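Archaeosine synthase (Pyrobaculum calidifontis, PDB 5K0P) converts preQ0-modified tRNA to archaeosine-tRNA, turning the nitrile of the modified base into a formamidine with free ammonium as the nitrogen source. Local coordinates at residues R16-C21 against K25-F30; D53-R58 against E63-D68; D68-V73 against V97-G102. All coordinates share one frame; numbering follows the deposited sequence.

Interaction 1. Residues R16-C21 against K25-F30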
loop_
_atom_site.group_PDB
_atom_site.type_symbol
_atom_site.label_atom_id
_atom_site.label_comp_id
_atom_site.label_asym_id
_atom_site.label_seq_id
_atom_site.Cartn_x
_atom_site.Cartn_y
_atom_site.Cartn_z
ATOM N N ARG A 16 8.439 3.203 -19.440
ATOM C CA ARG A 16 7.662 4.413 -19.730
ATOM C C ARG A 16 8.031 4.881 -21.128
ATOM O O ARG A 16 9.120 4.666 -21.602
ATOM C CB ARG A 16 7.919 5.543 -18.703
ATOM C CG ARG A 16 7.534 5.201 -17.223
ATOM C CD ARG A 16 6.064 5.498 -16.817
ATOM N NE ARG A 16 5.882 6.961 -16.881
ATOM C CZ ARG A 16 6.170 7.817 -15.898
ATOM N NH1 ARG A 16 6.583 7.373 -14.719
ATOM N NH2 ARG A 16 6.021 9.135 -16.078
ATOM N N GLY A 17 7.136 5.569 -21.768
ATOM C CA GLY A 17 7.422 6.163 -23.066
ATOM C C GLY A 17 6.575 7.408 -23.282
ATOM O O GLY A 17 5.834 7.822 -22.381
ATOM N N GLU A 18 6.690 7.987 -24.482
ATOM C CA GLU A 18 5.866 9.086 -24.840
ATOM C C GLU A 18 5.664 9.181 -26.350
ATOM O O GLU A 18 6.489 8.686 -27.124
ATOM C CB GLU A 18 6.361 10.425 -24.223
ATOM C CG GLU A 18 7.568 10.977 -24.834
ATOM C CD GLU A 18 7.976 12.346 -24.276
ATOM O OE1 GLU A 18 8.277 13.260 -25.119
ATOM O OE2 GLU A 18 8.058 12.477 -23.027
ATOM N N SER A 19 4.546 9.768 -26.737
ATOM C CA SER A 19 4.260 10.040 -28.139
ATOM C C SER A 19 3.672 11.446 -28.164
ATOM O O SER A 19 3.699 12.162 -27.145
ATOM C CB SER A 19 3.296 9.000 -28.663
ATOM O OG SER A 19 2.083 8.921 -27.911
ATOM N N VAL A 20 3.126 11.858 -29.295
ATOM C CA VAL A 20 2.424 13.113 -29.416
ATOM C C VAL A 20 0.940 12.818 -29.790
ATOM O O VAL A 20 0.642 12.062 -30.723
ATOM C CB VAL A 20 3.131 14.058 -30.437
ATOM C CG1 VAL A 20 2.354 15.370 -30.512
ATOM C CG2 VAL A 20 4.597 14.277 -30.083
ATOM N N CYS A 21 0.017 13.373 -29.005
ATOM C CA CYS A 21 -1.402 13.168 -29.210
ATOM C C CYS A 21 -1.819 13.928 -30.504
ATOM O O CYS A 21 -1.597 15.159 -30.580
ATOM C CB CYS A 21 -2.187 13.700 -28.013
ATOM S SG CYS A 21 -3.966 13.773 -28.264
ATOM N N LYS A 25 -1.865 17.858 -30.294
ATOM C CA LYS A 25 -0.455 18.124 -30.592
ATOM C C LYS A 25 0.464 18.290 -29.335
ATOM O O LYS A 25 1.514 18.933 -29.370
ATOM C CB LYS A 25 -0.318 19.286 -31.610
ATOM C CG LYS A 25 -0.947 18.988 -32.959
ATOM C CD LYS A 25 -0.468 19.978 -34.039
ATOM C CE LYS A 25 -0.770 19.488 -35.469
ATOM N NZ LYS A 25 0.249 18.557 -36.141
ATOM N N THR A 26 0.108 17.620 -28.260
ATOM C CA THR A 26 0.887 17.639 -27.016
ATOM C C THR A 26 1.379 16.222 -26.622
ATOM O O THR A 26 0.920 15.187 -27.140
ATOM C CB THR A 26 0.090 18.244 -25.862
ATOM O OG1 THR A 26 -1.037 17.410 -25.612
ATOM C CG2 THR A 26 -0.341 19.695 -26.214
ATOM N N VAL A 27 2.324 16.211 -25.695
ATOM C CA VAL A 27 2.959 15.009 -25.293
ATOM C C VAL A 27 1.940 14.131 -24.595
ATOM O O VAL A 27 1.156 14.614 -23.786
ATOM C CB VAL A 27 4.134 15.293 -24.343
ATOM C CG1 VAL A 27 4.639 13.975 -23.732
ATOM C CG2 VAL A 27 5.231 15.966 -25.132
ATOM N N ASP A 28 2.004 12.853 -24.934
ATOM C CA ASP A 28 1.070 11.856 -24.501
ATOM C C ASP A 28 1.976 10.805 -23.863
ATOM O O ASP A 28 2.538 9.938 -24.543
ATOM C CB ASP A 28 0.340 11.337 -25.749
ATOM C CG ASP A 28 -1.016 10.692 -25.440
ATOM O OD1 ASP A 28 -1.374 10.620 -24.262
ATOM O OD2 ASP A 28 -1.706 10.225 -26.386
ATOM N N SER A 29 2.100 10.901 -22.555
ATOM C CA SER A 29 2.957 10.031 -21.780
ATOM C C SER A 29 2.291 8.648 -21.521
ATOM O O SER A 29 1.118 8.554 -21.508
ATOM C CB SER A 29 3.336 10.822 -20.529
ATOM O OG SER A 29 4.054 10.007 -19.625
ATOM N N PHE A 30 3.035 7.558 -21.502
ATOM C CA PHE A 30 2.511 6.240 -21.290
ATOM C C PHE A 30 3.409 5.306 -20.527
ATOM O O PHE A 30 4.614 5.516 -20.436
ATOM C CB PHE A 30 2.036 5.553 -22.606
ATOM C CG PHE A 30 3.087 5.333 -23.652
ATOM C CD1 PHE A 30 3.836 4.234 -23.650
ATOM C CD2 PHE A 30 3.298 6.278 -24.646
ATOM C CE1 PHE A 30 4.794 4.004 -24.625
ATOM C CE2 PHE A 30 4.250 6.123 -25.609
ATOM C CZ PHE A 30 5.022 4.951 -25.632
HETATM O O HOH W 1 6.445 8.947 -19.904
HETATM O O HOH W 2 -0.025 9.944 -28.650
#

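Interaction 2. Residues D53-R58 against E63-D68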
loop_
_atom_site.group_PDB
_atom_site.type_symbol
_atom_site.label_atom_id
_atom_site.label_comp_id
_atom_site.label_asym_id
_atom_site.label_seq_id
_atom_site.Cartn_x
_atom_site.Cartn_y
_atom_site.Cartn_z
ATOM N N ASP A 53 11.236 4.179 -27.503
ATOM C CA ASP A 53 11.643 5.564 -27.708
ATOM C C ASP A 53 11.389 6.048 -29.125
ATOM O O ASP A 53 11.388 7.224 -29.337
ATOM C CB ASP A 53 13.119 5.781 -27.360
ATOM C CG ASP A 53 13.375 5.688 -25.867
ATOM O OD1 ASP A 53 12.418 5.798 -25.109
ATOM O OD2 ASP A 53 14.493 5.449 -25.414
ATOM N N SER A 54 11.193 5.148 -30.082
ATOM C CA SER A 54 10.969 5.611 -31.445
ATOM C C SER A 54 9.778 6.508 -31.576
ATOM O O SER A 54 9.699 7.250 -32.546
ATOM C CB SER A 54 10.841 4.448 -32.443
ATOM O OG SER A 54 9.667 3.678 -32.208
ATOM N N TYR A 55 8.825 6.410 -30.655
ATOM C CA TYR A 55 7.550 7.153 -30.737
ATOM C C TYR A 55 7.652 8.609 -30.204
ATOM O O TYR A 55 6.720 9.407 -30.352
ATOM C CB TYR A 55 6.416 6.379 -30.005
ATOM C CG TYR A 55 6.161 5.013 -30.573
ATOM C CD1 TYR A 55 5.512 4.857 -31.758
ATOM C CD2 TYR A 55 6.572 3.847 -29.889
ATOM C CE1 TYR A 55 5.343 3.574 -32.312
ATOM C CE2 TYR A 55 6.446 2.603 -30.437
ATOM C CZ TYR A 55 5.801 2.438 -31.633
ATOM O OH TYR A 55 5.634 1.133 -32.149
ATOM N N ARG A 56 8.783 8.941 -29.582
ATOM C CA ARG A 56 8.976 10.278 -29.036
ATOM C C ARG A 56 8.860 11.227 -30.232
ATOM O O ARG A 56 9.401 10.981 -31.280
ATOM C CB ARG A 56 10.356 10.456 -28.421
ATOM C CG ARG A 56 10.612 9.726 -27.085
ATOM C CD ARG A 56 12.071 9.811 -26.647
ATOM N NE ARG A 56 12.322 11.102 -26.043
ATOM C CZ ARG A 56 11.840 11.533 -24.901
ATOM N NH1 ARG A 56 11.117 10.737 -24.132
ATOM N NH2 ARG A 56 12.136 12.780 -24.475
ATOM N N GLY A 57 8.092 12.254 -30.067
ATOM C CA GLY A 57 7.831 13.190 -31.142
ATOM C C GLY A 57 6.920 12.744 -32.247
ATOM O O GLY A 57 6.674 13.548 -33.103
ATOM N N ARG A 58 6.393 11.516 -32.199
ATOM C CA ARG A 58 5.574 11.004 -33.293
ATOM C C ARG A 58 4.099 11.118 -32.893
ATOM O O ARG A 58 3.677 10.797 -31.771
ATOM C CB ARG A 58 5.978 9.566 -33.589
ATOM C CG ARG A 58 5.177 8.906 -34.730
ATOM C CD ARG A 58 5.677 7.476 -35.116
ATOM N NE ARG A 58 4.639 6.719 -35.842
ATOM C CZ ARG A 58 4.696 5.440 -36.214
ATOM N NH1 ARG A 58 5.720 4.674 -35.896
ATOM N NH2 ARG A 58 3.679 4.897 -36.896
ATOM N N GLU A 63 -3.999 3.617 -29.274
ATOM C CA GLU A 63 -4.606 2.430 -29.838
ATOM C C GLU A 63 -3.781 1.883 -30.998
ATOM O O GLU A 63 -3.755 0.670 -31.181
ATOM C CB GLU A 63 -6.085 2.675 -30.265
ATOM C CG GLU A 63 -6.233 3.608 -31.467
ATOM C CD GLU A 63 -7.626 4.262 -31.667
ATOM O OE1 GLU A 63 -8.246 4.065 -32.775
ATOM O OE2 GLU A 63 -8.090 5.023 -30.783
ATOM N N GLU A 64 -3.118 2.768 -31.770
ATOM C CA GLU A 64 -2.279 2.396 -32.922
ATOM C C GLU A 64 -0.907 2.029 -32.468
ATOM O O GLU A 64 -0.283 1.118 -32.997
ATOM C CB GLU A 64 -2.160 3.548 -33.940
ATOM C CG GLU A 64 -3.447 3.816 -34.633
ATOM C CD GLU A 64 -3.521 5.231 -35.255
ATOM O OE1 GLU A 64 -2.640 6.152 -35.095
ATOM O OE2 GLU A 64 -4.531 5.437 -35.897
ATOM N N LEU A 65 -0.405 2.818 -31.540
ATOM C CA LEU A 65 0.884 2.525 -30.935
ATOM C C LEU A 65 0.945 1.110 -30.395
ATOM O O LEU A 65 1.912 0.416 -30.714
ATOM C CB LEU A 65 1.243 3.563 -29.845
ATOM C CG LEU A 65 2.724 3.558 -29.341
ATOM C CD1 LEU A 65 3.023 4.945 -28.717
ATOM C CD2 LEU A 65 3.002 2.412 -28.340
ATOM N N ALA A 66 -0.050 0.665 -29.597
ATOM C CA ALA A 66 0.027 -0.715 -29.055
ATOM C C ALA A 66 0.182 -1.769 -30.150
ATOM O O ALA A 66 1.040 -2.711 -30.058
ATOM C CB ALA A 66 -1.226 -1.050 -28.175
ATOM N N VAL A 67 -0.603 -1.574 -31.210
ATOM C CA VAL A 67 -0.591 -2.477 -32.362
ATOM C C VAL A 67 0.735 -2.368 -33.160
ATOM O O VAL A 67 1.330 -3.362 -33.530
ATOM C CB VAL A 67 -1.813 -2.263 -33.248
ATOM C CG1 VAL A 67 -1.728 -3.154 -34.427
ATOM C CG2 VAL A 67 -3.078 -2.537 -32.459
ATOM N N ASP A 68 1.223 -1.156 -33.335
ATOM C CA ASP A 68 2.478 -0.935 -34.044
ATOM C C ASP A 68 3.657 -1.592 -33.305
ATOM O O ASP A 68 4.495 -2.232 -33.922
ATOM C CB ASP A 68 2.736 0.560 -34.240
ATOM C CG ASP A 68 3.854 0.811 -35.170
ATOM O OD1 ASP A 68 3.731 0.447 -36.348
ATOM O OD2 ASP A 68 4.862 1.314 -34.722
#

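Interaction 3. Residues D68-V73 against V97-G102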
loop_
_atom_site.group_PDB
_atom_site.type_symbol
_atom_site.label_atom_id
_atom_site.label_comp_id
_atom_site.label_asym_id
_atom_site.label_seq_id
_atom_site.Cartn_x
_atom_site.Cartn_y
_atom_site.Cartn_z
ATOM N N ASP A 68 1.223 -1.156 -33.335
ATOM C CA ASP A 68 2.478 -0.935 -34.044
ATOM C C ASP A 68 3.657 -1.592 -33.305
ATOM O O ASP A 68 4.495 -2.232 -33.922
ATOM C CB ASP A 68 2.736 0.560 -34.240
ATOM C CG ASP A 68 3.854 0.811 -35.170
ATOM O OD1 ASP A 68 3.731 0.447 -36.348
ATOM O OD2 ASP A 68 4.862 1.314 -34.722
ATOM N N LEU A 69 3.694 -1.436 -31.991
ATOM C CA LEU A 69 4.758 -1.989 -31.179
ATOM C C LEU A 69 4.661 -3.533 -31.207
ATOM O O LEU A 69 5.667 -4.187 -31.268
ATOM C CB LEU A 69 4.706 -1.410 -29.730
ATOM C CG LEU A 69 5.800 -1.896 -28.729
ATOM C CD1 LEU A 69 7.194 -1.623 -29.284
ATOM C CD2 LEU A 69 5.677 -1.223 -27.348
ATOM N N LEU A 70 3.470 -4.100 -31.183
ATOM C CA LEU A 70 3.290 -5.579 -31.386
ATOM C C LEU A 70 3.907 -6.084 -32.633
ATOM O O LEU A 70 4.618 -7.152 -32.640
ATOM C CB LEU A 70 1.816 -5.933 -31.364
ATOM C CG LEU A 70 1.571 -7.436 -31.433
ATOM C CD1 LEU A 70 0.742 -7.949 -30.287
ATOM C CD2 LEU A 70 0.857 -7.760 -32.708
ATOM N N GLU A 71 3.671 -5.292 -33.700
ATOM C CA GLU A 71 4.182 -5.624 -35.015
ATOM C C GLU A 71 5.686 -5.485 -35.003
ATOM O O GLU A 71 6.325 -6.367 -35.589
ATOM C CB GLU A 71 3.513 -4.867 -36.163
ATOM C CG GLU A 71 2.111 -5.396 -36.516
ATOM C CD GLU A 71 2.041 -6.957 -36.814
ATOM O OE1 GLU A 71 2.882 -7.602 -37.533
ATOM O OE2 GLU A 71 1.093 -7.583 -36.302
ATOM N N LYS A 72 6.250 -4.486 -34.295
ATOM C CA LYS A 72 7.691 -4.405 -34.169
ATOM C C LYS A 72 8.327 -5.599 -33.499
ATOM O O LYS A 72 9.388 -6.117 -33.963
ATOM C CB LYS A 72 8.106 -3.169 -33.409
ATOM C CG LYS A 72 8.106 -1.987 -34.327
ATOM C CD LYS A 72 7.906 -0.717 -33.563
ATOM C CE LYS A 72 7.858 0.462 -34.510
ATOM N NZ LYS A 72 9.152 1.094 -34.383
ATOM N N VAL A 73 7.692 -6.040 -32.406
ATOM C CA VAL A 73 8.225 -7.156 -31.633
ATOM C C VAL A 73 8.070 -8.463 -32.422
ATOM O O VAL A 73 8.974 -9.272 -32.427
ATOM C CB VAL A 73 7.573 -7.288 -30.245
ATOM C CG1 VAL A 73 8.108 -8.542 -29.512
ATOM C CG2 VAL A 73 7.835 -6.036 -29.437
ATOM N N VAL A 97 -4.870 -0.042 -23.480
ATOM C CA VAL A 97 -5.091 -0.630 -24.746
ATOM C C VAL A 97 -4.215 -1.810 -24.867
ATOM O O VAL A 97 -3.006 -1.693 -24.723
ATOM C CB VAL A 97 -4.738 0.384 -25.908
ATOM C CG1 VAL A 97 -4.961 -0.346 -27.196
ATOM C CG2 VAL A 97 -5.637 1.590 -25.880
ATOM N N VAL A 98 -4.788 -2.951 -25.270
ATOM C CA VAL A 98 -4.039 -4.195 -25.350
ATOM C C VAL A 98 -4.047 -4.646 -26.831
ATOM O O VAL A 98 -5.127 -4.627 -27.505
ATOM C CB VAL A 98 -4.698 -5.290 -24.445
ATOM C CG1 VAL A 98 -3.988 -6.609 -24.526
ATOM C CG2 VAL A 98 -4.881 -4.828 -22.989
ATOM N N ALA A 99 -2.901 -5.129 -27.291
ATOM C CA ALA A 99 -2.842 -5.884 -28.532
ATOM C C ALA A 99 -2.177 -7.198 -28.247
ATOM O O ALA A 99 -1.264 -7.277 -27.433
ATOM C CB ALA A 99 -2.056 -5.124 -29.590
ATOM N N GLU A 100 -2.647 -8.241 -28.924
ATOM C CA GLU A 100 -2.224 -9.615 -28.652
ATOM C C GLU A 100 -1.986 -10.305 -29.934
ATOM O O GLU A 100 -2.598 -9.997 -30.951
ATOM C CB GLU A 100 -3.344 -10.388 -28.038
ATOM C CG GLU A 100 -3.580 -10.027 -26.611
ATOM C CD GLU A 100 -4.426 -11.029 -25.869
ATOM O OE1 GLU A 100 -3.957 -12.144 -25.695
ATOM O OE2 GLU A 100 -5.533 -10.674 -25.412
ATOM N N SER A 101 -1.171 -11.320 -29.888
ATOM C CA SER A 101 -1.095 -12.254 -31.000
ATOM C C SER A 101 -0.571 -13.597 -30.496
ATOM O O SER A 101 0.497 -13.615 -29.863
ATOM C CB SER A 101 -0.151 -11.723 -32.051
ATOM O OG SER A 101 -0.094 -12.639 -33.112
ATOM N N GLY A 102 -1.320 -14.677 -30.808
ATOM C CA GLY A 102 -0.948 -16.048 -30.533
ATOM C C GLY A 102 -1.321 -16.390 -29.113
ATOM O O GLY A 102 -2.347 -15.948 -28.594
#

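Interaction 1. Residues R16-C21 against K25-F30
Phe30 folds its ring back over Gly17 across an antiparallel hairpin, and the ladder beside it runs on to the catalytic Cys21. From CB the Phe30 side chain turns back toward the partner strand, CG standing between the backbone N and the carbonyl carbon (chi1 61°). CG and CD2 lie near the Gly17 carbonyl, CE1 and CZ near Gly17 CA, and CE2 reaches furthest along the strand, 3.3 Å from Glu18 N. Gly17 CA sits over the ring face, 3.9 Å from the ring centroid, a CH-pi contact that rests the ring directly on the glycine backbone. Leu65 of helix 62-77 touches the ring too, and His62 meets it edge-to-face.

Gly17 with Phe30 and Ser19 with Asp28 are hydrogen-bonded pairs, each closed by two N-H...O bonds; Gly17 N to Phe30 O measures 2.9 Å. Between and beyond them, Glu18 with Ser29 and Val20 with Val27 are non-hydrogen-bonded pairs. Past the last pair, Cys21 N donates to Thr26 O at 2.8 Å, and a weak bond from Lys25 N to Cys21 O follows at the turn. On the face opposite Phe30, Val27 CG1 packs 3.8 Å from Glu18 CD, whose carboxylate is salt-bridged through OE1 to Lys49 of a neighbouring subunit.

Back on the Phe30 face, one water accepts from Ser19 OG and donates to Asp28 OD2, at 2.8 Å from the latter, while Ser19 OG is also hydrogen-bonded to His62 NE2. Asp28 OD2 comes 3.9 Å from Cys21 CB. Cys21 SG is covalently linked to a thiocyanate ion. The hairpin thus sets the thioimide-forming cysteine beside Asp28, the inferred proton donor/acceptor, with a serine, a histidine and a water tied to the same polar network.

Interaction 2. Residues D53-R58 against E63-D68
Tyr55 lays its ring on Leu65 and hands its hydroxyl to Asp68, one turn further along the same helix. The apolar part is a CH-pi contact: Leu65 CG lies 3.7 Å from the Tyr55 ring centroid, only 2° off the normal, so the branch point sits squarely over the middle of the face. The two methyls spread from there to different parts of the ring. CD1 comes down near the root, 3.6 Å from Tyr55 CG, and CD2 lies nearer the CE2 side. On the ring's opposite face is the tyrosine's own neighbour, Ser54, whose OG stands 3.8 Å above the plane and over the centre.

The hydrogen bond is made at the ring edge. Tyr55 OH donates to Asp68 OD2 at 2.7 Å; this oxygen lies in the plane of the ring but is approached on its anti side, with the donor 23° out of the carboxylate plane. Ring and carboxylate are nearly perpendicular. Asp68 carries its CG anti to the backbone N (chi1 -169°), which brings the carboxylate out to the tyrosine.

The ionic term is weaker. Arg58 stretches an extended chain from the loop, yet its NH1 stops 3.7 Å from Asp68 OD2, a long salt bridge. The two flat groups stand steeply to each other instead of meeting side by side.

Backbone turns shape the loop: type I over Asp53-Arg56, then type II over Tyr55-Arg58, where Gly57 takes a positive phi and Arg58 N bonds Tyr55 O at 2.8 Å.

A single carboxylate oxygen therefore receives both the phenol and the more distant guanidinium, which would be expected to stabilise its negative charge, while the tyrosine, covered by Leu65 on one face and Ser54 on the other and bonded at its hydroxyl, ties the loop to helix 62-77.

Interaction 3. Residues D68-V73 against V97-G102
The helical segment 68-73 lies above strand segment 97-102 with the two running broadly the same way, their N-to-C directions 31° apart and their axes 8.6 Å from each other at closest approach. The backbones come nearest at Leu70 and Ala99, whose CA atoms are 6.8 Å apart.

Leu70 makes the whole contact from the helix side. With CG anti to the backbone N (chi1 -175°), its fork drops onto the strand and its methyls divide the work. CD1 rests against the backbone, 3.6 Å from both Ala99 O and Glu100 C, and also touches the Ala99 methyl, with CD1 to CB at 4.0 Å. CD2 turns to the next residue on the same face, reaching Ser101 CB at 4.1 Å. Ala99 and Ser101 both direct their beta carbons at the helix; Glu100, between them, points its own away. The contact is purely van der Waals. Ser101 OG is hydrogen-bonded to Lys74 NZ, further along the helix, and Val84 of strand 81-90 touches Leu70 as well.

Val98 pairs in an antiparallel ladder with a strand of a neighbouring subunit, so the sheet continues through the interface. A four-stranded antiparallel sheet with helices 45-53 and 62-77 in the connection between its second and third strands, extended from subunit to subunit, is the tunnel fold, here built into a homodecamer.

In the fold
Helix 62-77 carries one segment each of interactions 2 and 3, and interaction 1 packs against it through Phe30 and Ser19. Interactions 2 and 3 share Asp68 and follow one another along that helix, their centres 11 Å apart; Tyr55 OH comes 3.2 Å from Leu69 N. Interaction 1, its centre 9 Å from that of interaction 2, meets it where Phe30 CE2 lies 3.5 Å from Leu65 CD1 and where Val20 N probably bonds Arg58 O. Interactions 1 and 3 do not touch but reach the same sheet. Cys21, which forms the thioimide intermediate, and Asp28, the probable proton donor/acceptor, lie in interaction 1. Glu63, like Asp28, binds substrate in sites shared between adjacent subunits.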